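Local coordinates for protein cyanophycinase-like exopeptidase (actinobacterium SCGC AAA027-L06, PDB 6NQC) that is probably a serine-type exopeptidase of family S51, related to cyanophycinases, that hydrolyses peptide substrates, at residues G32-A37 against P56-I61; I46-A51 against V224-T229; A65-E70 against P124-D129; K192-I197 against I204-P209. One frame throughout, in Å; residues are numbered along the deposited sequence.

Overall arrangement
Interactions 1 to 3 tie loops and helices into the core built round the mixed eight-stranded sheet, while interaction 4 lies by the probable active site. Interaction 1 joins the loop after strand 26-29 to strand 57-61. Interaction 2 ties helix 39-51 to the end of strand 221-225. They touch through Phe58 on Ile46 and Pro56 on Ile50, centres about 15 Å apart, and their segments alternate along the chain. Interaction 3 comes next and sets the loop after strand 57-61 against helix 124-131, after strand 116-119. Interaction 4, beside the smaller sheet, is centred about 20 Å from interaction 3 and about 31 Å from interaction 2, which encloses both in sequence.

Interaction 1. Residues G32-A37 against P56-I61; sequences GEYLPA and PIFLQI
Gln60 NE2 donates a hydrogen bond to the carbonyl O of Gly80 in helix 70-87 and lies over the faces of two aromatic rings. It sits 3.5 Å above the plane of the Phe58 ring, over the centre, and 4.1 Å above that of the Tyr34 ring, nearer the rim. This buried amide nitrogen therefore pairs one conventional acceptor with aromatic surroundings. Gln60 reaches the site as an extended chain beyond CG, and Tyr34 runs alongside it in the opposite direction, with the amide and ring planes only 26° apart. The antiparallel run brings the phenol oxygen back to the root of the glutamine, where Tyr34 OH lies 3.4 Å from Gln60 CB. The sheet strand thus offers the hydroxyl methylene groups here, and no hydrogen bond spans the two segments.

Phe58 meets the tyrosine differently. Its CZ approaches Tyr34 CE1 to 3.6 Å, and the planes are inclined at 74° with centroids 5.7 Å apart, an oblique aromatic pair. Tyr34 turns to this place from the third position of a type II turn running from Gly32 to Leu35, where its own phi is positive (65°). The closing bond of that turn, Leu35 N to Gly32 O, is weak. The backbone N of Tyr34 is itself hydrogen-bonded to Glu42 OE2 in helix 39-51. On the strand side, Phe58 also packs on Leu116 and Tyr118 of neighbouring strand 116-119. The whole is core packing in the parallel part of a mixed alpha/beta sheet, in which a strand-to-helix loop folds its tyrosine onto a strand of the same sheet.

Interaction 2. Residues I46-A51 against V224-T229; sequences IEDGIA and VKRSGT
Asp48 and Arg226 form a salt bridge that joins helix 39-51 to the type II turn ending strand 221-225, a link from a helix to the end of an inner strand in the alpha/beta core. One bond carries it across: Arg226 NH1 donates to Asp48 OD2 at 2.9 Å, with an N-H...O angle of 158°. The acceptor is met on its syn side, though 34° out of the carboxylate plane, whereas it lies almost within the plane of the guanidinium. The two flat groups stand nearly perpendicular, and a single nitrogen, using the guanidinium edge, meets one carboxylate oxygen, not a bidentate pair. A bend at chi2 (-93°) swings the arginine chain so that its CD also comes within 3.3 Å of Asp48 OD2.

Both partners have further bonds. Asp48 OD2 is also hydrogen-bonded with Ser25 OG, which in turn takes the backbone N of Ser227, and Arg226 NH1 also bonds Ser44 OG one helical turn before Asp48. Ser227 OG is satisfied by the carbonyl of Ile23 and by Asn52 ND2. A methionine in place of Arg226 would probably take from Asp48 its salt-bridge partner and from Ser44 OG a hydrogen-bond partner. Val224 CG2 packs over one face of the guanidinium, 4.0 Å above its plane.

The turn fastens itself at a shared acceptor. Arg226 O receives the backbone N of Thr229 at 2.9 Å and also Thr229 OG1 at 2.8 Å.

Interaction 3. Residues A65-E70 against P124-D129; sequences AGRESE and PHYLAD
Arg67 lies across one face of the Tyr126 ring, a CH-pi contact between a type I turn (Ala65 to Glu68) and the first turn of helix 124-131, where the loop after strand 57-61 meets the helix after the neighbouring parallel strand 116-119 of the alpha/beta sheet. Arg67 CG is 3.7 Å from the ring centroid and 11° off the ring normal, so the methylene sits over the ring centre. Bends at chi2 and chi3 then fold the rest of the chain back over the ring's edge region. The guanidinium follows, inclined at 50° to the ring, with Arg67 NH1 3.3 Å from Tyr126 CD1, an approach from above but without parallel stacking.

Polar contacts lie outside the pair. Tyr126 OH is hydrogen-bonded to the carbonyl of Leu97, which fixes the ring's far end, while Arg67 NH2 makes a long, weak ion pair with Asp123 OD2. A leucine in place of Tyr126 would probably leave the Leu97 carbonyl without this donor and free the Arg67 chain to turn.

Backbone packing completes the contact. The ring swings out with CG opposite the backbone N (chi1 -171°), which carries it against Gly66 of the turn. A beta carbon there would fall within 2.8 Å of Tyr126 CE2; as it stands, Gly66 CA lies 3.8 Å from Tyr126 CE2.

Interaction 4. Residues K192-I197 against I204-P209; sequences KFFKWI and ILLDLP
Leu205 points a single methyl, CD2, squarely at the face of Phe193. That carbon stands 3.6 Å from the ring centroid and 5° off the normal, a nearly axial CH-pi contact in which all six ring atoms of Phe193 are about equally distant from the methyl. With CG of Leu205 turned away from its backbone N (chi1 -172°), the CD2 branch projects from the end of helix 199-205 toward the preceding loop, where residues 193-195, of helical backbone angles but without regular helix bonds, present the aromatic residues.

The same methyl is a meeting point for two further groups. Ile197 CD1 touches Leu205 CD2 at 3.8 Å, its chain crossing that of the leucine at about a right angle, so the isoleucine closes one flank of the methyl. Phe194 supplies the other close neighbour, its CE1 lying 4.1 Å from Leu205 CD2, but its ring is inclined to the methyl and gives it neither a clean face nor an edge.

Phe194 has a second apolar partner. Its ring end rests against the branch of Leu206, with Phe194 CZ 3.8 Å from Leu206 CD2 and Phe194 CE1 3.8 Å from Leu206 CG, the two side chains crossing obliquely. Phe193, Leu205 and Leu206 also pack on Ile187 of strand 184-187, a shared partner. The arrangement is apolar packing between a helix end and the loop leading into it. Since Phe193 also touches residues of a likely Ser-His-Glu triad (Ser154, His189, Glu219), it lies beside the probable active site of this S51 peptidase.

Interaction 1. Residues G32-A37 against P56-I61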
loop_
_atom_site.group_PDB
_atom_site.type_symbol
_atom_site.label_atom_id
_atom_site.label_comp_id
_atom_site.label_asym_id
_atom_site.label_seq_id
_atom_site.Cartn_x
_atom_site.Cartn_y
_atom_site.Cartn_z
ATOM N N GLY A 32 4.735 9.332 -3.015
ATOM C CA GLY A 32 4.129 10.120 -4.075
ATOM C C GLY A 32 2.689 9.810 -4.336
ATOM O O GLY A 32 2.218 10.070 -5.455
ATOM N N GLU A 33 1.976 9.240 -3.351
ATOM C CA GLU A 33 0.561 8.965 -3.531
ATOM C C GLU A 33 -0.164 10.237 -3.969
ATOM O O GLU A 33 0.174 11.352 -3.549
ATOM C CB GLU A 33 -0.067 8.403 -2.260
ATOM C CG GLU A 33 -0.167 9.376 -1.076
ATOM C CD GLU A 33 1.029 9.293 -0.155
ATOM O OE1 GLU A 33 2.033 9.925 -0.477
ATOM O OE2 GLU A 33 0.971 8.562 0.866
ATOM N N TYR A 34 -1.170 10.031 -4.827
ATOM C CA TYR A 34 -2.118 11.060 -5.244
ATOM C C TYR A 34 -1.461 12.183 -6.025
ATOM O O TYR A 34 -2.080 13.247 -6.217
ATOM C CB TYR A 34 -2.895 11.633 -4.052
ATOM C CG TYR A 34 -3.504 10.599 -3.130
ATOM C CD1 TYR A 34 -3.858 9.349 -3.619
ATOM C CD2 TYR A 34 -3.692 10.855 -1.783
ATOM C CE1 TYR A 34 -4.399 8.380 -2.797
ATOM C CE2 TYR A 34 -4.254 9.868 -0.928
ATOM C CZ TYR A 34 -4.610 8.634 -1.466
ATOM O OH TYR A 34 -5.152 7.630 -0.687
ATOM N N LEU A 35 -0.251 12.015 -6.509
ATOM C CA LEU A 35 0.373 13.128 -7.227
ATOM C C LEU A 35 0.386 12.905 -8.739
ATOM O O LEU A 35 0.251 11.765 -9.218
ATOM C CB LEU A 35 1.794 13.405 -6.737
ATOM C CG LEU A 35 1.860 13.961 -5.305
ATOM C CD1 LEU A 35 3.280 14.439 -5.013
ATOM C CD2 LEU A 35 0.836 15.066 -5.015
ATOM N N PRO A 36 0.508 13.978 -9.532
ATOM C CA PRO A 36 0.424 13.819 -10.998
ATOM C C PRO A 36 1.359 12.775 -11.569
ATOM O O PRO A 36 0.967 12.027 -12.488
ATOM C CB PRO A 36 0.778 15.227 -11.518
ATOM C CG PRO A 36 0.342 16.137 -10.440
ATOM C CD PRO A 36 0.615 15.393 -9.131
ATOM N N ALA A 37 2.562 12.656 -11.003
ATOM C CA ALA A 37 3.565 11.746 -11.545
ATOM C C ALA A 37 3.140 10.280 -11.465
ATOM O O ALA A 37 3.615 9.461 -12.266
ATOM C CB ALA A 37 4.896 11.943 -10.800
ATOM N N PRO A 56 -16.615 1.848 -9.771
ATOM C CA PRO A 56 -15.460 2.692 -10.166
ATOM C C PRO A 56 -15.136 3.790 -9.153
ATOM O O PRO A 56 -15.131 4.964 -9.433
ATOM C CB PRO A 56 -15.955 3.280 -11.500
ATOM C CG PRO A 56 -17.454 3.471 -11.273
ATOM C CD PRO A 56 -17.862 2.232 -10.473
ATOM N N ILE A 57 -14.835 3.369 -7.914
ATOM C CA ILE A 57 -14.483 4.340 -6.874
ATOM C C ILE A 57 -13.005 4.193 -6.490
ATOM O O ILE A 57 -12.425 3.109 -6.565
ATOM C CB ILE A 57 -15.369 4.229 -5.606
ATOM C CG1 ILE A 57 -15.378 2.798 -5.090
ATOM C CG2 ILE A 57 -16.802 4.731 -5.882
ATOM C CD1 ILE A 57 -15.796 2.720 -3.649
ATOM N N PHE A 58 -12.417 5.321 -6.086
ATOM C CA PHE A 58 -11.053 5.471 -5.571
ATOM C C PHE A 58 -11.200 5.666 -4.068
ATOM O O PHE A 58 -11.411 6.777 -3.577
ATOM C CB PHE A 58 -10.391 6.673 -6.235
ATOM C CG PHE A 58 -8.921 6.802 -6.020
ATOM C CD1 PHE A 58 -8.238 6.071 -5.043
ATOM C CD2 PHE A 58 -8.204 7.676 -6.811
ATOM C CE1 PHE A 58 -6.871 6.247 -4.877
ATOM C CE2 PHE A 58 -6.840 7.838 -6.645
ATOM C CZ PHE A 58 -6.177 7.123 -5.677
ATOM N N LEU A 59 -11.133 4.560 -3.331
ATOM C CA LEU A 59 -11.370 4.563 -1.900
ATOM C C LEU A 59 -10.033 4.809 -1.198
ATOM O O LEU A 59 -9.044 4.125 -1.476
ATOM C CB LEU A 59 -12.003 3.231 -1.485
ATOM C CG LEU A 59 -12.839 3.203 -0.223
ATOM C CD1 LEU A 59 -13.807 2.024 -0.200
ATOM C CD2 LEU A 59 -11.869 3.106 0.953
ATOM N N GLN A 60 -9.989 5.816 -0.347
ATOM C CA GLN A 60 -8.738 6.328 0.214
ATOM C C GLN A 60 -8.775 6.200 1.727
ATOM O O GLN A 60 -9.732 6.631 2.372
ATOM C CB GLN A 60 -8.516 7.775 -0.211
ATOM C CG GLN A 60 -8.412 7.881 -1.699
ATOM C CD GLN A 60 -8.489 9.295 -2.210
ATOM O OE1 GLN A 60 -8.670 10.240 -1.436
ATOM N NE2 GLN A 60 -8.306 9.451 -3.522
ATOM N N ILE A 61 -7.769 5.535 2.276
ATOM C CA ILE A 61 -7.740 5.214 3.701
ATOM C C ILE A 61 -6.500 5.852 4.313
ATOM O O ILE A 61 -5.345 5.472 4.001
ATOM C CB ILE A 61 -7.792 3.695 3.933
ATOM C CG1 ILE A 61 -9.095 3.141 3.355
ATOM C CG2 ILE A 61 -7.682 3.415 5.395
ATOM C CD1 ILE A 61 -9.284 1.686 3.531
#

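Interaction 2. Residues I46-A51 against V224-T229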
loop_
_atom_site.group_PDB
_atom_site.type_symbol
_atom_site.label_atom_id
_atom_site.label_comp_id
_atom_site.label_asym_id
_atom_site.label_seq_id
_atom_site.Cartn_x
_atom_site.Cartn_y
_atom_site.Cartn_z
ATOM N N ILE A 46 -7.377 1.616 -10.917
ATOM C CA ILE A 46 -8.827 1.748 -10.886
ATOM C C ILE A 46 -9.439 0.993 -12.051
ATOM O O ILE A 46 -10.439 0.269 -11.896
ATOM C CB ILE A 46 -9.245 3.222 -10.919
ATOM C CG1 ILE A 46 -8.774 3.900 -9.655
ATOM C CG2 ILE A 46 -10.762 3.343 -11.104
ATOM C CD1 ILE A 46 -8.705 5.405 -9.777
ATOM N N GLU A 47 -8.814 1.119 -13.226
ATOM C CA GLU A 47 -9.256 0.387 -14.412
ATOM C C GLU A 47 -9.193 -1.122 -14.203
ATOM O O GLU A 47 -10.100 -1.841 -14.616
ATOM C CB GLU A 47 -8.392 0.801 -15.599
ATOM C CG GLU A 47 -8.650 2.207 -16.057
ATOM C CD GLU A 47 -7.709 2.640 -17.182
ATOM O OE1 GLU A 47 -6.548 2.177 -17.231
ATOM O OE2 GLU A 47 -8.151 3.445 -18.021
ATOM N N ASP A 48 -8.140 -1.612 -13.531
ATOM C CA ASP A 48 -8.045 -3.029 -13.248
ATOM C C ASP A 48 -9.248 -3.519 -12.441
ATOM O O ASP A 48 -9.811 -4.590 -12.716
ATOM C CB ASP A 48 -6.747 -3.313 -12.489
ATOM C CG ASP A 48 -5.474 -3.194 -13.377
ATOM O OD1 ASP A 48 -5.574 -3.150 -14.619
ATOM O OD2 ASP A 48 -4.351 -3.175 -12.812
ATOM N N GLY A 49 -9.635 -2.773 -11.409
ATOM C CA GLY A 49 -10.744 -3.209 -10.574
ATOM C C GLY A 49 -12.078 -3.068 -11.296
ATOM O O GLY A 49 -12.984 -3.893 -11.120
ATOM N N ILE A 50 -12.217 -2.011 -12.094
ATOM C CA ILE A 50 -13.402 -1.849 -12.937
ATOM C C ILE A 50 -13.576 -3.056 -13.854
ATOM O O ILE A 50 -14.671 -3.609 -13.977
ATOM C CB ILE A 50 -13.304 -0.532 -13.733
ATOM C CG1 ILE A 50 -13.642 0.668 -12.833
ATOM C CG2 ILE A 50 -14.263 -0.552 -14.955
ATOM C CD1 ILE A 50 -13.288 2.037 -13.426
ATOM N N ALA A 51 -12.485 -3.494 -14.495
ATOM C CA ALA A 51 -12.550 -4.630 -15.407
ATOM C C ALA A 51 -13.006 -5.878 -14.680
ATOM O O ALA A 51 -13.678 -6.727 -15.268
ATOM C CB ALA A 51 -11.187 -4.850 -16.048
ATOM N N VAL A 224 4.079 -3.277 -9.134
ATOM C CA VAL A 224 2.701 -3.706 -9.241
ATOM C C VAL A 224 2.654 -5.135 -9.742
ATOM O O VAL A 224 3.389 -5.509 -10.669
ATOM C CB VAL A 224 1.879 -2.786 -10.171
ATOM C CG1 VAL A 224 2.434 -2.840 -11.577
ATOM C CG2 VAL A 224 0.424 -3.190 -10.147
ATOM N N LYS A 225 1.776 -5.924 -9.142
ATOM C CA LYS A 225 1.432 -7.249 -9.656
ATOM C C LYS A 225 0.004 -7.117 -10.183
ATOM O O LYS A 225 -0.940 -6.998 -9.403
ATOM C CB LYS A 225 1.519 -8.350 -8.607
ATOM C CG LYS A 225 1.095 -9.750 -9.167
ATOM C CD LYS A 225 0.923 -10.797 -8.084
ATOM C CE LYS A 225 2.247 -11.331 -7.583
ATOM N NZ LYS A 225 2.064 -12.388 -6.496
ATOM N N ARG A 226 -0.159 -7.126 -11.498
ATOM C CA ARG A 226 -1.482 -6.888 -12.058
ATOM C C ARG A 226 -2.390 -8.105 -11.902
ATOM O O ARG A 226 -1.942 -9.246 -11.920
ATOM C CB ARG A 226 -1.360 -6.498 -13.532
ATOM C CG ARG A 226 -0.509 -5.306 -13.802
ATOM C CD ARG A 226 -1.319 -4.067 -13.854
ATOM N NE ARG A 226 -0.466 -2.898 -14.083
ATOM C CZ ARG A 226 -0.844 -1.652 -13.801
ATOM N NH1 ARG A 226 -2.069 -1.453 -13.326
ATOM N NH2 ARG A 226 -0.018 -0.618 -14.015
ATOM N N SER A 227 -3.684 -7.835 -11.686
ATOM C CA SER A 227 -4.700 -8.863 -11.665
ATOM C C SER A 227 -4.563 -9.764 -12.885
ATOM O O SER A 227 -4.422 -9.282 -14.008
ATOM C CB SER A 227 -6.090 -8.237 -11.652
ATOM O OG SER A 227 -7.055 -9.245 -11.403
ATOM N N GLY A 228 -4.564 -11.064 -12.650
ATOM C CA GLY A 228 -4.374 -12.025 -13.710
ATOM C C GLY A 228 -2.950 -12.310 -14.095
ATOM O O GLY A 228 -2.734 -13.029 -15.068
ATOM N N THR A 229 -1.967 -11.749 -13.390
ATOM C CA THR A 229 -0.567 -12.043 -13.645
ATOM C C THR A 229 0.090 -12.484 -12.346
ATOM O O THR A 229 -0.439 -12.249 -11.254
ATOM C CB THR A 229 0.190 -10.829 -14.213
ATOM O OG1 THR A 229 0.467 -9.893 -13.158
ATOM C CG2 THR A 229 -0.602 -10.142 -15.292
#

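Interaction 3. Residues A65-E70 against P124-D129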
loop_
_atom_site.group_PDB
_atom_site.type_symbol
_atom_site.label_atom_id
_atom_site.label_comp_id
_atom_site.label_asym_id
_atom_site.label_seq_id
_atom_site.Cartn_x
_atom_site.Cartn_y
_atom_site.Cartn_z
ATOM N N ALA A 65 -2.172 8.170 9.101
ATOM C CA ALA A 65 -2.021 9.528 9.578
ATOM C C ALA A 65 -3.010 9.861 10.679
ATOM O O ALA A 65 -3.197 11.042 10.985
ATOM C CB ALA A 65 -2.164 10.502 8.411
ATOM N N GLY A 66 -3.663 8.839 11.262
ATOM C CA GLY A 66 -4.756 9.032 12.207
ATOM C C GLY A 66 -4.401 9.742 13.501
ATOM O O GLY A 66 -5.304 10.181 14.212
ATOM N N ARG A 67 -3.130 9.839 13.846
ATOM C CA ARG A 67 -2.739 10.626 15.012
ATOM C C ARG A 67 -2.380 12.062 14.649
ATOM O O ARG A 67 -2.062 12.851 15.542
ATOM C CB ARG A 67 -1.567 9.967 15.750
ATOM C CG ARG A 67 -1.940 8.593 16.337
ATOM C CD ARG A 67 -1.285 8.291 17.709
ATOM N NE ARG A 67 -0.020 7.577 17.555
ATOM C CZ ARG A 67 0.229 6.346 18.008
ATOM N NH1 ARG A 67 -0.696 5.664 18.686
ATOM N NH2 ARG A 67 1.417 5.799 17.789
ATOM N N GLU A 68 -2.450 12.425 13.371
ATOM C CA GLU A 68 -2.027 13.748 12.954
ATOM C C GLU A 68 -3.138 14.771 13.174
ATOM O O GLU A 68 -4.284 14.450 13.526
ATOM C CB GLU A 68 -1.595 13.730 11.486
ATOM C CG GLU A 68 -0.390 12.822 11.210
ATOM C CD GLU A 68 -0.021 12.733 9.715
ATOM O OE1 GLU A 68 -0.477 13.594 8.914
ATOM O OE2 GLU A 68 0.718 11.785 9.344
ATOM N N SER A 69 -2.788 16.029 12.916
ATOM C CA SER A 69 -3.698 17.147 13.092
ATOM C C SER A 69 -4.979 16.977 12.292
ATOM O O SER A 69 -5.011 16.312 11.257
ATOM C CB SER A 69 -2.989 18.442 12.656
ATOM O OG SER A 69 -3.932 19.357 12.145
ATOM N N GLU A 70 -6.052 17.609 12.770
ATOM C CA GLU A 70 -7.290 17.624 11.997
ATOM C C GLU A 70 -7.095 18.300 10.643
ATOM O O GLU A 70 -7.725 17.900 9.655
ATOM C CB GLU A 70 -8.396 18.315 12.798
ATOM C CG GLU A 70 -8.683 17.648 14.146
ATOM C CD GLU A 70 -8.242 18.483 15.348
ATOM O OE1 GLU A 70 -7.031 18.816 15.461
ATOM O OE2 GLU A 70 -9.107 18.802 16.193
ATOM N N PRO A 124 3.525 3.497 10.046
ATOM C CA PRO A 124 3.141 2.127 9.740
ATOM C C PRO A 124 2.753 1.344 10.973
ATOM O O PRO A 124 1.900 0.464 10.881
ATOM C CB PRO A 124 4.401 1.552 9.069
ATOM C CG PRO A 124 5.489 2.313 9.694
ATOM C CD PRO A 124 4.984 3.709 9.917
ATOM N N HIS A 125 3.328 1.651 12.136
ATOM C CA HIS A 125 2.938 0.924 13.336
ATOM C C HIS A 125 1.504 1.253 13.716
ATOM O O HIS A 125 0.730 0.347 14.068
ATOM C CB HIS A 125 3.917 1.226 14.456
ATOM C CG HIS A 125 5.308 0.817 14.110
ATOM N ND1 HIS A 125 5.728 -0.493 14.185
ATOM C CD2 HIS A 125 6.358 1.526 13.623
ATOM C CE1 HIS A 125 6.993 -0.565 13.798
ATOM N NE2 HIS A 125 7.398 0.642 13.445
ATOM N N TYR A 126 1.120 2.528 13.618
ATOM C CA TYR A 126 -0.254 2.900 13.926
ATOM C C TYR A 126 -1.224 2.312 12.902
ATOM O O TYR A 126 -2.308 1.840 13.268
ATOM C CB TYR A 126 -0.382 4.419 14.003
ATOM C CG TYR A 126 -1.724 4.889 14.527
ATOM C CD1 TYR A 126 -2.055 4.752 15.863
ATOM C CD2 TYR A 126 -2.662 5.481 13.667
ATOM C CE1 TYR A 126 -3.281 5.174 16.359
ATOM C CE2 TYR A 126 -3.909 5.900 14.136
ATOM C CZ TYR A 126 -4.209 5.742 15.493
ATOM O OH TYR A 126 -5.433 6.148 15.991
ATOM N N LEU A 127 -0.854 2.345 11.611
ATOM C CA LEU A 127 -1.720 1.793 10.586
ATOM C C LEU A 127 -2.018 0.343 10.904
ATOM O O LEU A 127 -3.183 -0.069 10.967
ATOM C CB LEU A 127 -1.072 1.917 9.208
ATOM C CG LEU A 127 -1.878 1.279 8.050
ATOM C CD1 LEU A 127 -3.348 1.733 8.094
ATOM C CD2 LEU A 127 -1.255 1.601 6.708
ATOM N N ALA A 128 -0.958 -0.444 11.144
ATOM C CA ALA A 128 -1.109 -1.857 11.435
ATOM C C ALA A 128 -1.923 -2.096 12.707
ATOM O O ALA A 128 -2.883 -2.884 12.708
ATOM C CB ALA A 128 0.271 -2.499 11.589
ATOM N N ASP A 129 -1.523 -1.469 13.812
ATOM C CA ASP A 129 -2.214 -1.702 15.082
ATOM C C ASP A 129 -3.684 -1.287 15.019
ATOM O O ASP A 129 -4.526 -1.896 15.674
ATOM C CB ASP A 129 -1.521 -0.941 16.201
ATOM C CG ASP A 129 -0.171 -1.541 16.599
ATOM O OD1 ASP A 129 0.103 -2.718 16.283
ATOM O OD2 ASP A 129 0.628 -0.808 17.204
#

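Interaction 4. Residues K192-I197 against I204-P209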
loop_
_atom_site.group_PDB
_atom_site.type_symbol
_atom_site.label_atom_id
_atom_site.label_comp_id
_atom_site.label_asym_id
_atom_site.label_seq_id
_atom_site.Cartn_x
_atom_site.Cartn_y
_atom_site.Cartn_z
ATOM N N LYS A 192 16.094 7.996 0.084
ATOM C CA LYS A 192 16.237 9.007 1.132
ATOM C C LYS A 192 16.157 8.488 2.563
ATOM O O LYS A 192 16.733 9.135 3.436
ATOM C CB LYS A 192 15.166 10.103 0.938
ATOM C CG LYS A 192 15.151 10.673 -0.497
ATOM C CD LYS A 192 14.779 12.147 -0.514
ATOM C CE LYS A 192 15.444 12.889 -1.664
ATOM N NZ LYS A 192 16.339 13.978 -1.154
ATOM N N PHE A 193 15.503 7.335 2.823
ATOM C CA PHE A 193 15.230 6.883 4.185
ATOM C C PHE A 193 16.483 6.830 5.055
ATOM O O PHE A 193 16.443 7.181 6.243
ATOM C CB PHE A 193 14.603 5.481 4.112
ATOM C CG PHE A 193 13.607 5.146 5.220
ATOM C CD1 PHE A 193 13.845 5.498 6.526
ATOM C CD2 PHE A 193 12.455 4.412 4.928
ATOM C CE1 PHE A 193 12.958 5.176 7.518
ATOM C CE2 PHE A 193 11.550 4.055 5.947
ATOM C CZ PHE A 193 11.807 4.434 7.231
ATOM N N PHE A 194 17.586 6.382 4.501
ATOM C CA PHE A 194 18.787 6.158 5.305
ATOM C C PHE A 194 19.543 7.443 5.598
ATOM O O PHE A 194 20.499 7.417 6.384
ATOM C CB PHE A 194 19.662 5.119 4.600
ATOM C CG PHE A 194 18.989 3.772 4.519
ATOM C CD1 PHE A 194 19.001 2.912 5.595
ATOM C CD2 PHE A 194 18.264 3.408 3.385
ATOM C CE1 PHE A 194 18.347 1.690 5.539
ATOM C CE2 PHE A 194 17.605 2.195 3.332
ATOM C CZ PHE A 194 17.641 1.341 4.406
ATOM N N LYS A 195 19.117 8.567 5.031
ATOM C CA LYS A 195 19.636 9.856 5.458
ATOM C C LYS A 195 18.944 10.342 6.714
ATOM O O LYS A 195 19.430 11.285 7.323
ATOM C CB LYS A 195 19.478 10.887 4.343
ATOM C CG LYS A 195 20.010 10.416 2.987
ATOM C CD LYS A 195 19.927 11.498 1.890
ATOM C CE LYS A 195 21.200 11.513 1.020
ATOM N NZ LYS A 195 21.884 12.859 0.977
ATOM N N TRP A 196 17.851 9.699 7.130
ATOM C CA TRP A 196 17.015 10.209 8.205
ATOM C C TRP A 196 17.189 9.463 9.528
ATOM O O TRP A 196 16.682 9.935 10.553
ATOM C CB TRP A 196 15.527 10.144 7.837
ATOM C CG TRP A 196 15.143 10.831 6.594
ATOM C CD1 TRP A 196 15.745 11.926 6.032
ATOM C CD2 TRP A 196 14.047 10.478 5.735
ATOM N NE1 TRP A 196 15.109 12.260 4.863
ATOM C CE2 TRP A 196 14.046 11.407 4.664
ATOM C CE3 TRP A 196 13.055 9.463 5.770
ATOM C CZ2 TRP A 196 13.096 11.357 3.626
ATOM C CZ3 TRP A 196 12.116 9.407 4.732
ATOM C CH2 TRP A 196 12.145 10.359 3.677
ATOM N N ILE A 197 17.875 8.325 9.526
ATOM C CA ILE A 197 17.919 7.475 10.706
ATOM C C ILE A 197 19.357 7.074 11.009
ATOM O O ILE A 197 20.187 6.999 10.104
ATOM C CB ILE A 197 17.049 6.207 10.521
ATOM C CG1 ILE A 197 17.581 5.332 9.373
ATOM C CG2 ILE A 197 15.568 6.556 10.280
ATOM C CD1 ILE A 197 16.828 3.974 9.225
ATOM N N ILE A 204 18.133 -2.555 11.628
ATOM C CA ILE A 204 16.825 -3.172 11.832
ATOM C C ILE A 204 16.003 -3.106 10.539
ATOM O O ILE A 204 15.439 -4.103 10.083
ATOM C CB ILE A 204 16.119 -2.473 13.002
ATOM C CG1 ILE A 204 16.854 -2.742 14.335
ATOM C CG2 ILE A 204 14.649 -2.909 13.131
ATOM C CD1 ILE A 204 16.410 -1.893 15.524
ATOM N N LEU A 205 15.906 -1.914 9.949
ATOM C CA LEU A 205 15.166 -1.721 8.713
ATOM C C LEU A 205 15.638 -2.679 7.630
ATOM O O LEU A 205 14.826 -3.180 6.835
ATOM C CB LEU A 205 15.318 -0.273 8.250
ATOM C CG LEU A 205 14.508 0.242 7.079
ATOM C CD1 LEU A 205 13.064 -0.161 7.150
ATOM C CD2 LEU A 205 14.564 1.797 7.082
ATOM N N LEU A 206 16.929 -2.985 7.607
ATOM C CA LEU A 206 17.483 -3.827 6.547
ATOM C C LEU A 206 17.464 -5.316 6.849
ATOM O O LEU A 206 17.823 -6.103 5.971
ATOM C CB LEU A 206 18.916 -3.391 6.234
ATOM C CG LEU A 206 19.007 -2.074 5.453
ATOM C CD1 LEU A 206 20.429 -1.548 5.389
ATOM C CD2 LEU A 206 18.418 -2.312 4.057
ATOM N N ASP A 207 17.060 -5.737 8.049
ATOM C CA ASP A 207 17.280 -7.155 8.396
ATOM C C ASP A 207 16.399 -7.525 9.579
ATOM O O ASP A 207 16.778 -7.292 10.732
ATOM C CB ASP A 207 18.762 -7.405 8.700
ATOM C CG ASP A 207 19.054 -8.801 9.149
ATOM O OD1 ASP A 207 18.199 -9.698 8.920
ATOM O OD2 ASP A 207 20.143 -8.986 9.739
ATOM N N LEU A 208 15.245 -8.125 9.272
ATOM C CA LEU A 208 14.358 -8.693 10.261
ATOM C C LEU A 208 14.419 -10.204 10.205
ATOM O O LEU A 208 14.564 -10.790 9.114
ATOM C CB LEU A 208 12.898 -8.264 10.079
ATOM C CG LEU A 208 12.650 -6.753 10.210
ATOM C CD1 LEU A 208 11.136 -6.472 9.930
ATOM C CD2 LEU A 208 12.992 -6.225 11.581
ATOM N N PRO A 209 14.260 -10.869 11.357
ATOM C CA PRO A 209 14.367 -12.340 11.389
ATOM C C PRO A 209 13.216 -13.029 10.693
ATOM O O PRO A 209 13.291 -14.238 10.472
ATOM C CB PRO A 209 14.353 -12.665 12.886
ATOM C CG PRO A 209 13.554 -11.528 13.506
ATOM C CD PRO A 209 13.889 -10.296 12.671
#